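Long-range contacts in C alpha-dehydrogenase (Sphingobium sp. SYK-6, PDB 4YAG), which binds NADH and, as a short-chain dehydrogenase/reductase, probably oxidises a secondary alcohol of lignin-derived aryl ethers with NAD(+) as hydride acceptor: residues Q23-N28 / M237-I242; G98-A103 / F154-A159; G136-N141 / G182-M187. All blocks are in the same frame, centred on the assembly; numbering follows the deposited sequence.

Contact 1 (Q23-N28 / M237-I242); sequences QRLLAN and MIVDAI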
loop_
_atom_site.group_PDB
_atom_site.type_symbol
_atom_site.label_atom_id
_atom_site.label_comp_id
_atom_site.label_asym_id
_atom_site.label_seq_id
_atom_site.Cartn_x
_atom_site.Cartn_y
_atom_site.Cartn_z
ATOM N N GLN A 23 15.196 23.394 -6.164
ATOM C CA GLN A 23 16.055 24.534 -5.914
ATOM C C GLN A 23 17.366 24.124 -5.261
ATOM O O GLN A 23 18.427 24.620 -5.615
ATOM C CB GLN A 23 15.358 25.545 -5.011
ATOM C CG GLN A 23 14.234 26.312 -5.663
ATOM C CD GLN A 23 13.400 27.034 -4.626
ATOM O OE1 GLN A 23 12.327 26.551 -4.212
ATOM N NE2 GLN A 23 13.899 28.142 -4.155
ATOM N N ARG A 24 17.293 23.238 -4.281
ATOM C CA ARG A 24 18.513 22.857 -3.578
ATOM C C ARG A 24 19.385 21.888 -4.384
ATOM O O ARG A 24 20.608 21.957 -4.297
ATOM C CB ARG A 24 18.185 22.321 -2.182
ATOM C CG ARG A 24 17.413 23.324 -1.314
ATOM C CD ARG A 24 18.005 24.730 -1.342
ATOM N NE ARG A 24 19.399 24.704 -0.941
ATOM C CZ ARG A 24 20.306 25.626 -1.253
ATOM N NH1 ARG A 24 19.990 26.688 -1.990
ATOM N NH2 ARG A 24 21.551 25.473 -0.827
ATOM N N LEU A 25 18.788 21.009 -5.181
ATOM C CA LEU A 25 19.603 20.195 -6.074
ATOM C C LEU A 25 20.331 21.061 -7.120
ATOM O O LEU A 25 21.511 20.844 -7.367
ATOM C CB LEU A 25 18.779 19.088 -6.737
ATOM C CG LEU A 25 18.265 17.987 -5.808
ATOM C CD1 LEU A 25 17.443 16.962 -6.585
ATOM C CD2 LEU A 25 19.423 17.286 -5.084
ATOM N N LEU A 26 19.636 22.030 -7.723
ATOM C CA LEU A 26 20.270 22.943 -8.659
ATOM C C LEU A 26 21.423 23.680 -7.972
ATOM O O LEU A 26 22.519 23.842 -8.549
ATOM C CB LEU A 26 19.249 23.948 -9.210
ATOM C CG LEU A 26 19.803 24.894 -10.283
ATOM C CD1 LEU A 26 19.738 24.227 -11.635
ATOM C CD2 LEU A 26 19.028 26.193 -10.300
ATOM N N ALA A 27 21.179 24.165 -6.752
ATOM C CA ALA A 27 22.204 24.872 -5.989
ATOM C C ALA A 27 23.445 24.022 -5.771
ATOM O O ALA A 27 24.562 24.542 -5.697
ATOM C CB ALA A 27 21.656 25.345 -4.643
ATOM N N ASN A 28 23.244 22.718 -5.676
ATOM C CA ASN A 28 24.336 21.769 -5.532
ATOM C C ASN A 28 24.835 21.171 -6.857
ATOM O O ASN A 28 25.531 20.155 -6.842
ATOM C CB ASN A 28 23.920 20.663 -4.570
ATOM C CG ASN A 28 23.952 21.109 -3.134
ATOM O OD1 ASN A 28 24.979 20.973 -2.457
ATOM N ND2 ASN A 28 22.849 21.666 -2.655
ATOM N N MET A 237 17.520 18.829 3.513
ATOM C CA MET A 237 17.528 17.495 4.125
ATOM C C MET A 237 17.719 16.425 3.077
ATOM O O MET A 237 18.336 15.385 3.334
ATOM C CB MET A 237 16.226 17.216 4.867
ATOM C CG MET A 237 15.945 18.135 6.026
ATOM S SD MET A 237 14.375 17.740 6.794
ATOM C CE MET A 237 14.180 19.152 7.877
ATOM N N ILE A 238 17.092 16.615 1.920
ATOM C CA ILE A 238 17.210 15.680 0.824
ATOM C C ILE A 238 18.607 15.713 0.180
ATOM O O ILE A 238 19.138 14.659 -0.187
ATOM C CB ILE A 238 16.053 15.879 -0.211
ATOM C CG1 ILE A 238 14.728 15.474 0.436
ATOM C CG2 ILE A 238 16.295 15.111 -1.493
ATOM C CD1 ILE A 238 14.736 14.056 0.983
ATOM N N VAL A 239 19.220 16.884 0.051
ATOM C CA VAL A 239 20.616 16.956 -0.389
ATOM C C VAL A 239 21.450 16.066 0.542
ATOM O O VAL A 239 22.221 15.217 0.060
ATOM C CB VAL A 239 21.138 18.405 -0.378
ATOM C CG1 VAL A 239 22.653 18.464 -0.491
ATOM C CG2 VAL A 239 20.476 19.207 -1.504
ATOM N N ASP A 240 21.266 16.220 1.859
ATOM C CA ASP A 240 22.070 15.441 2.808
ATOM C C ASP A 240 21.785 13.934 2.654
ATOM O O ASP A 240 22.705 13.113 2.738
ATOM C CB ASP A 240 21.818 15.881 4.247
ATOM C CG ASP A 240 22.325 17.299 4.538
ATOM O OD1 ASP A 240 23.178 17.823 3.794
ATOM O OD2 ASP A 240 21.857 17.891 5.534
ATOM N N ALA A 241 20.534 13.573 2.414
ATOM C CA ALA A 241 20.147 12.164 2.294
ATOM C C ALA A 241 20.759 11.528 1.048
ATOM O O ALA A 241 21.119 10.333 1.061
ATOM C CB ALA A 241 18.617 12.019 2.265
ATOM N N ILE A 242 20.833 12.277 -0.046
ATOM C CA ILE A 242 21.459 11.784 -1.272
ATOM C C ILE A 242 22.972 11.657 -1.105
ATOM O O ILE A 242 23.559 10.628 -1.467
ATOM C CB ILE A 242 21.124 12.708 -2.464
ATOM C CG1 ILE A 242 19.630 12.638 -2.744
ATOM C CG2 ILE A 242 21.905 12.311 -3.687
ATOM C CD1 ILE A 242 19.139 13.829 -3.551
#
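In the Rossmann fold of this short-chain dehydrogenase, Leu-25 near the end of helix 16-27 and Asn-28 just beyond it meet Val-239 and Ile-242 of helix 231-244. The axes of the two short segments come within 9.7 Å and make an angle of 55°. Val-239 carries the contact through one methyl. Its CG2 lies 3.9 Å from Arg-24 CB and 3.6 Å from Asn-28 ND2, the amide and the valine meeting tip to tip. Leu-25 reaches over with one methyl, CD2, which lies 3.8 Å from Ile-242 CD1; the leucine and isoleucine side chains cross at about a right angle, and apolar methyls meet on the buried side. Asparagine suits the first residue beyond the helix because its amide turns back on the last turn: ND2 donates to Arg-24 O at 2.8 Å in an almost straight bond (179°), with the acceptor in the amide plane. This bond holds the amide beside Val-239. Asn-28 N bonds the same oxygen from the opposite face of its carbonyl plane. Arg-24 directs NE to a salt bridge with Asp-236, just before the segment 237-242. On the same helix, Ile-238 rests on Val-140 and Ile-242 on His-138 of strand 137-142, while Leu-26 of the first helix turns to Phe-49 of helix 39-51.

Contact 2 (G98-A103 / F154-A159); sequences GPFKDA and FMAIYA. With NAI (1,4-dihydronicotinamide adenine dinucleotide), chain C.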
loop_
_atom_site.group_PDB
_atom_site.type_symbol
_atom_site.label_atom_id
_atom_site.label_comp_id
_atom_site.label_asym_id
_atom_site.label_seq_id
_atom_site.Cartn_x
_atom_site.Cartn_y
_atom_site.Cartn_z
ATOM N N GLY A 98 -11.329 12.580 3.009
ATOM C CA GLY A 98 -12.711 12.989 3.128
ATOM C C GLY A 98 -13.447 11.994 3.989
ATOM O O GLY A 98 -12.893 10.949 4.379
ATOM N N PRO A 99 -14.721 12.283 4.257
ATOM C CA PRO A 99 -15.504 11.386 5.110
ATOM C C PRO A 99 -15.498 9.965 4.541
ATOM O O PRO A 99 -15.795 9.752 3.366
ATOM C CB PRO A 99 -16.897 12.011 5.068
ATOM C CG PRO A 99 -16.648 13.454 4.781
ATOM C CD PRO A 99 -15.495 13.453 3.828
ATOM N N PHE A 100 -15.159 8.972 5.364
ATOM C CA PHE A 100 -14.850 7.653 4.823
ATOM C C PHE A 100 -16.051 7.038 4.109
ATOM O O PHE A 100 -15.907 6.379 3.088
ATOM C CB PHE A 100 -14.384 6.700 5.928
ATOM C CG PHE A 100 -13.995 5.337 5.423
ATOM C CD1 PHE A 100 -12.746 5.109 4.925
ATOM C CD2 PHE A 100 -14.894 4.291 5.429
ATOM C CE1 PHE A 100 -12.380 3.861 4.447
ATOM C CE2 PHE A 100 -14.541 3.051 4.954
ATOM C CZ PHE A 100 -13.291 2.831 4.460
ATOM N N LYS A 101 -17.242 7.252 4.649
ATOM C CA LYS A 101 -18.433 6.652 4.059
ATOM C C LYS A 101 -18.806 7.296 2.724
ATOM O O LYS A 101 -19.645 6.763 1.989
ATOM C CB LYS A 101 -19.596 6.716 5.038
ATOM C CG LYS A 101 -19.328 5.989 6.348
ATOM C CD LYS A 101 -20.557 5.931 7.232
ATOM C CE LYS A 101 -21.039 7.294 7.668
ATOM N NZ LYS A 101 -20.059 8.008 8.552
ATOM N N ASP A 102 -18.195 8.428 2.417
ATOM C CA ASP A 102 -18.471 9.143 1.162
ATOM C C ASP A 102 -17.517 8.660 0.056
ATOM O O ASP A 102 -17.806 8.808 -1.127
ATOM C CB ASP A 102 -18.282 10.654 1.317
ATOM C CG ASP A 102 -19.396 11.331 2.099
ATOM O OD1 ASP A 102 -20.427 10.691 2.352
ATOM O OD2 ASP A 102 -19.222 12.518 2.443
ATOM N N ALA A 103 -16.366 8.117 0.430
ATOM C CA ALA A 103 -15.382 7.711 -0.577
ATOM C C ALA A 103 -15.921 6.561 -1.429
ATOM O O ALA A 103 -16.542 5.623 -0.931
ATOM C CB ALA A 103 -14.063 7.309 0.078
ATOM N N PHE A 154 -10.871 9.482 8.011
ATOM C CA PHE A 154 -10.935 10.604 7.054
ATOM C C PHE A 154 -9.695 10.581 6.172
ATOM O O PHE A 154 -9.717 11.079 5.049
ATOM C CB PHE A 154 -11.015 11.926 7.850
ATOM C CG PHE A 154 -11.287 13.156 7.037
ATOM C CD1 PHE A 154 -10.247 13.910 6.520
ATOM C CD2 PHE A 154 -12.592 13.619 6.870
ATOM C CE1 PHE A 154 -10.506 15.085 5.799
ATOM C CE2 PHE A 154 -12.853 14.793 6.157
ATOM C CZ PHE A 154 -11.803 15.513 5.619
ATOM N N MET A 155 -8.609 10.009 6.676
ATOM C CA MET A 155 -7.341 9.965 5.933
ATOM C C MET A 155 -6.961 8.553 5.494
ATOM O O MET A 155 -5.802 8.273 5.216
ATOM C CB MET A 155 -6.227 10.547 6.800
ATOM C CG MET A 155 -6.608 11.907 7.370
ATOM S SD MET A 155 -5.403 13.200 7.091
ATOM C CE MET A 155 -5.997 14.423 8.260
ATOM N N ALA A 156 -7.935 7.658 5.401
ATOM C CA ALA A 156 -7.621 6.259 5.120
ATOM C C ALA A 156 -6.876 6.051 3.809
ATOM O O ALA A 156 -5.912 5.290 3.752
ATOM C CB ALA A 156 -8.868 5.413 5.124
ATOM N N ILE A 157 -7.348 6.681 2.735
ATOM C CA ILE A 157 -6.764 6.421 1.418
ATOM C C ILE A 157 -5.320 6.944 1.363
ATOM O O ILE A 157 -4.409 6.291 0.826
ATOM C CB ILE A 157 -7.630 7.033 0.312
ATOM C CG1 ILE A 157 -9.033 6.428 0.345
ATOM C CG2 ILE A 157 -6.984 6.795 -1.056
ATOM C CD1 ILE A 157 -10.022 7.078 -0.608
ATOM N N TYR A 158 -5.123 8.128 1.930
ATOM C CA TYR A 158 -3.815 8.767 1.992
ATOM C C TYR A 158 -2.856 7.927 2.819
ATOM O O TYR A 158 -1.772 7.576 2.370
ATOM C CB TYR A 158 -3.946 10.139 2.641
ATOM C CG TYR A 158 -2.698 10.992 2.529
ATOM C CD1 TYR A 158 -2.349 11.579 1.322
ATOM C CD2 TYR A 158 -1.900 11.235 3.625
ATOM C CE1 TYR A 158 -1.225 12.394 1.216
ATOM C CE2 TYR A 158 -0.762 12.043 3.521
ATOM C CZ TYR A 158 -0.441 12.616 2.326
ATOM O OH TYR A 158 0.682 13.420 2.243
ATOM N N ALA A 159 -3.261 7.585 4.043
ATOM C CA ALA A 159 -2.377 6.843 4.932
ATOM C C ALA A 159 -1.968 5.492 4.369
ATOM O O ALA A 159 -0.818 5.077 4.498
ATOM C CB ALA A 159 -3.033 6.651 6.258
HETATM P PA NAI C . 2.064 20.463 -4.027
HETATM O O1A NAI C . 0.668 20.288 -4.556
HETATM O O2A NAI C . 2.513 21.880 -3.730
HETATM O O5B NAI C . 3.104 19.804 -5.004
HETATM C C5B NAI C . 2.779 18.612 -5.660
HETATM C C4B NAI C . 2.911 18.815 -7.116
HETATM O O4B NAI C . 2.684 17.485 -7.684
HETATM C C3B NAI C . 1.970 19.750 -7.737
HETATM O O3B NAI C . 2.636 20.739 -8.548
HETATM C C2B NAI C . 1.065 18.913 -8.498
HETATM O O2B NAI C . 0.512 19.555 -9.657
HETATM C C1B NAI C . 1.839 17.713 -8.818
HETATM N N9A NAI C . 1.032 16.555 -9.095
HETATM C C8A NAI C . -0.105 16.126 -8.443
HETATM N N7A NAI C . -0.596 15.031 -9.039
HETATM C C5A NAI C . 0.216 14.703 -10.094
HETATM C C6A NAI C . 0.239 13.706 -11.070
HETATM N N6A NAI C . -0.802 12.770 -11.133
HETATM N N1A NAI C . 1.233 13.680 -11.995
HETATM C C2A NAI C . 2.206 14.621 -11.974
HETATM N N3A NAI C . 2.231 15.603 -11.061
HETATM C C4A NAI C . 1.257 15.672 -10.125
HETATM O O3 NAI C . 2.062 19.619 -2.684
HETATM P PN NAI C . 3.273 19.021 -1.804
HETATM O O1N NAI C . 4.617 19.656 -2.140
HETATM O O2N NAI C . 2.837 19.221 -0.374
HETATM O O5D NAI C . 3.277 17.463 -2.201
HETATM C C5D NAI C . 4.487 16.746 -2.460
HETATM C C4D NAI C . 4.458 15.441 -1.752
HETATM O O4D NAI C . 4.621 15.698 -0.309
HETATM C C3D NAI C . 3.208 14.690 -1.902
HETATM O O3D NAI C . 3.521 13.312 -2.192
HETATM C C2D NAI C . 2.524 14.804 -0.617
HETATM O O2D NAI C . 1.670 13.678 -0.383
HETATM C C1D NAI C . 3.605 14.852 0.351
HETATM N N1N NAI C . 3.391 15.401 1.638
HETATM C C2N NAI C . 3.149 16.734 1.867
HETATM C C3N NAI C . 2.984 17.188 3.166
HETATM C C7N NAI C . 2.722 18.629 3.443
HETATM O O7N NAI C . 2.426 19.040 4.586
HETATM N N7N NAI C . 2.916 19.568 2.340
HETATM C C4N NAI C . 3.065 16.331 4.250
HETATM C C5N NAI C . 3.365 15.003 4.007
HETATM C C6N NAI C . 3.536 14.552 2.723
#
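Phe-154 and Gly-98 join two loops of the Rossmann fold, just ahead of the helix that carries the Tyr-x-x-x-Lys signature of short-chain dehydrogenases, here Tyr-158 and Lys-162. The backbone of Phe-154 accepts a hydrogen bond at O from Gly-98 N, 3.0 Å long with an angle of 157° and in the carbonyl plane. In return, Phe-154 CA makes a CA-H...O contact of 3.3 Å with Gly-98 O. The phenyl ring, its CG anti to the backbone N (chi1 -171°), lays one face against the glycine: Gly-98 CA stands 3.7 Å from the ring centroid in a CH-pi contact. Glycine suits this spot because a CB, pointing away from Phe-154, would run into Pro-99 CD. Pro-99 runs alongside, pointing the same way, with CD 3.8 Å from Phe-154 CE2. Ala-156, small enough to stay close to the loop, sets CB at the edge of the Phe-100 ring, 3.9 Å from CD1. Both residues also pack on the second subunit, Ala-156 on its Thr-171 and Phe-100 on its Ser-175. Ile-157 stretches its long branch outward until CD1 lies 4.1 Å from Ala-103 CB, an apolar touch of two methyls, and it also rests on Trp-108 of helix 105-133. Tyr-158 turns instead to the cofactor. Its OH shares a hydrogen bond of 2.8 Å with O2D of the nicotinamide ribose, which reaches the phenol at the ring edge, and lies 3.1 Å from C6N of the nicotinamide.

Contact 3 (G136-N141 / G182-M187); sequences GGHIVN and GVTVLM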
loop_
_atom_site.group_PDB
_atom_site.type_symbol
_atom_site.label_atom_id
_atom_site.label_comp_id
_atom_site.label_asym_id
_atom_site.label_seq_id
_atom_site.Cartn_x
_atom_site.Cartn_y
_atom_site.Cartn_z
ATOM N N GLY A 136 25.733 4.741 -11.044
ATOM C CA GLY A 136 24.995 4.815 -9.799
ATOM C C GLY A 136 23.880 5.827 -9.892
ATOM O O GLY A 136 23.517 6.280 -10.958
ATOM N N GLY A 137 23.337 6.194 -8.749
ATOM C CA GLY A 137 22.258 7.152 -8.738
ATOM C C GLY A 137 21.579 7.119 -7.394
ATOM O O GLY A 137 22.093 6.546 -6.432
ATOM N N HIS A 138 20.428 7.765 -7.319
ATOM C CA HIS A 138 19.675 7.798 -6.084
ATOM C C HIS A 138 18.206 7.965 -6.395
ATOM O O HIS A 138 17.845 8.637 -7.354
ATOM C CB HIS A 138 20.144 8.943 -5.176
ATOM C CG HIS A 138 19.874 8.693 -3.732
ATOM N ND1 HIS A 138 20.723 7.952 -2.945
ATOM C CD2 HIS A 138 18.812 9.010 -2.953
ATOM C CE1 HIS A 138 20.216 7.860 -1.728
ATOM N NE2 HIS A 138 19.062 8.486 -1.708
ATOM N N ILE A 139 17.364 7.369 -5.561
ATOM C CA ILE A 139 15.918 7.503 -5.636
ATOM C C ILE A 139 15.394 8.045 -4.312
ATOM O O ILE A 139 15.753 7.539 -3.247
ATOM C CB ILE A 139 15.223 6.134 -5.858
ATOM C CG1 ILE A 139 15.811 5.436 -7.069
ATOM C CG2 ILE A 139 13.703 6.282 -5.990
ATOM C CD1 ILE A 139 15.333 4.036 -7.225
ATOM N N VAL A 140 14.573 9.089 -4.383
ATOM C CA VAL A 140 13.876 9.602 -3.223
ATOM C C VAL A 140 12.394 9.438 -3.485
ATOM O O VAL A 140 11.889 9.912 -4.500
ATOM C CB VAL A 140 14.154 11.101 -2.973
ATOM C CG1 VAL A 140 13.381 11.610 -1.762
ATOM C CG2 VAL A 140 15.640 11.366 -2.783
ATOM N N ASN A 141 11.687 8.774 -2.577
ATOM C CA ASN A 141 10.228 8.708 -2.638
ATOM C C ASN A 141 9.632 9.541 -1.528
ATOM O O ASN A 141 10.023 9.389 -0.381
ATOM C CB ASN A 141 9.764 7.244 -2.449
ATOM C CG ASN A 141 10.217 6.349 -3.581
ATOM O OD1 ASN A 141 10.281 6.774 -4.731
ATOM N ND2 ASN A 141 10.581 5.115 -3.255
ATOM N N GLY A 182 21.331 4.386 -4.454
ATOM C CA GLY A 182 20.778 4.503 -3.115
ATOM C C GLY A 182 19.325 4.898 -3.103
ATOM O O GLY A 182 18.807 5.390 -4.111
ATOM N N VAL A 183 18.649 4.664 -1.986
ATOM C CA VAL A 183 17.248 5.052 -1.851
ATOM C C VAL A 183 16.962 5.741 -0.527
ATOM O O VAL A 183 17.617 5.488 0.480
ATOM C CB VAL A 183 16.270 3.857 -2.024
ATOM C CG1 VAL A 183 16.547 3.122 -3.336
ATOM C CG2 VAL A 183 16.355 2.880 -0.861
ATOM N N THR A 184 15.977 6.635 -0.566
ATOM C CA THR A 184 15.536 7.398 0.597
ATOM C C THR A 184 14.026 7.504 0.553
ATOM O O THR A 184 13.456 7.769 -0.496
ATOM C CB THR A 184 16.088 8.831 0.561
ATOM O OG1 THR A 184 17.521 8.804 0.585
ATOM C CG2 THR A 184 15.576 9.658 1.730
ATOM N N VAL A 185 13.374 7.310 1.689
ATOM C CA VAL A 185 11.975 7.691 1.813
ATOM C C VAL A 185 11.892 8.915 2.716
ATOM O O VAL A 185 12.420 8.928 3.843
ATOM C CB VAL A 185 11.055 6.545 2.294
ATOM C CG1 VAL A 185 11.495 5.980 3.631
ATOM C CG2 VAL A 185 9.614 7.029 2.354
ATOM N N LEU A 186 11.280 9.960 2.161
ATOM C CA LEU A 186 11.024 11.205 2.861
ATOM C C LEU A 186 9.645 11.167 3.485
ATOM O O LEU A 186 8.662 10.860 2.809
ATOM C CB LEU A 186 11.131 12.343 1.842
ATOM C CG LEU A 186 10.682 13.727 2.295
ATOM C CD1 LEU A 186 11.480 14.253 3.463
ATOM C CD2 LEU A 186 10.747 14.685 1.103
ATOM N N MET A 187 9.590 11.456 4.779
ATOM C CA MET A 187 8.365 11.427 5.559
ATOM C C MET A 187 8.125 12.790 6.179
ATOM O O MET A 187 8.637 13.090 7.262
ATOM C CB MET A 187 8.457 10.327 6.624
ATOM C CG MET A 187 8.536 8.954 5.990
ATOM S SD MET A 187 9.041 7.652 7.142
ATOM C CE MET A 187 10.740 8.080 7.395
#
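His-138 and Gly-182 begin a parallel pairing of strands 137-142 and 181-187 that continues through Ile-139 with Val-183, Val-140 with Thr-184 and Asn-141 with Val-185. Five backbone hydrogen bonds tie the strands. Gly-182 N donates to Gly-137 O at 3.0 Å and Ile-139 N to Gly-182 O at 2.8 Å; the ladder then alternates from Thr-184 N to Ile-139 O, from Asn-141 N to Thr-184 O and from Leu-186 N to Asn-141 O. CA-H...O contacts accompany them, as between Val-183 CA and Ile-139 O at 3.2 Å.

One side-chain bond joins the strands. His-138 NE2 donates to Thr-184 OG1 at 2.8 Å and 174°, with the oxygen in the ring plane. OG1 in turn donates to Lys-246 O, a carbonyl that can only accept. The CG of His-138 is anti to the backbone N (chi1 -155°), and the ring lies over its neighbour with Gly-182 O 3.4 Å above the plane, over the centre. Glycine suits the position beneath it, where a CB would run into ND1. On the opposite face of the sheet, with Ile-139 and Val-183, Asn-141 has its buried amide satisfied by Asn-90 and Thr-169.

Apolar contacts fill the remainder. Ile-139 and Val-183 lie side by side, CB to CG1 4.1 Å, and on the side that faces helix 231-244 Val-140 CG1 approaches Leu-186 CB at 4.3 Å. Beta-branched residues suit such extended, buried strands. Helix 156-177 packs over the face with Val-183 and Val-185, and helix 231-244 over the face with Val-140 and Thr-184. Strand, helix 156-177 and strand thus form a beta-alpha-beta crossover of the Rossmann fold, whose Leu-186 side chain lies about 6 Å from the bound NADH.

How the contacts relate
Contact 3 is the interior of the sheet and the most polar in its backbone, a ladder of hydrogen bonds between adjacent strands. Contact 1 lies on one face of that sheet and touches it: Ile-242 CG1 comes within 3.7 Å of His-138 CD2, and its two helices meet mainly through methyl groups. Contact 2, partly buried and about 33 Å from contact 1 between centres, pairs loop and helix start by one backbone bond and a CH-pi contact near the second subunit. It has no touch with contact 3, though helix 156-177, which it begins, connects the two strands of contact 3. Among the three, contact 2 alone holds a residue that bonds the cofactor.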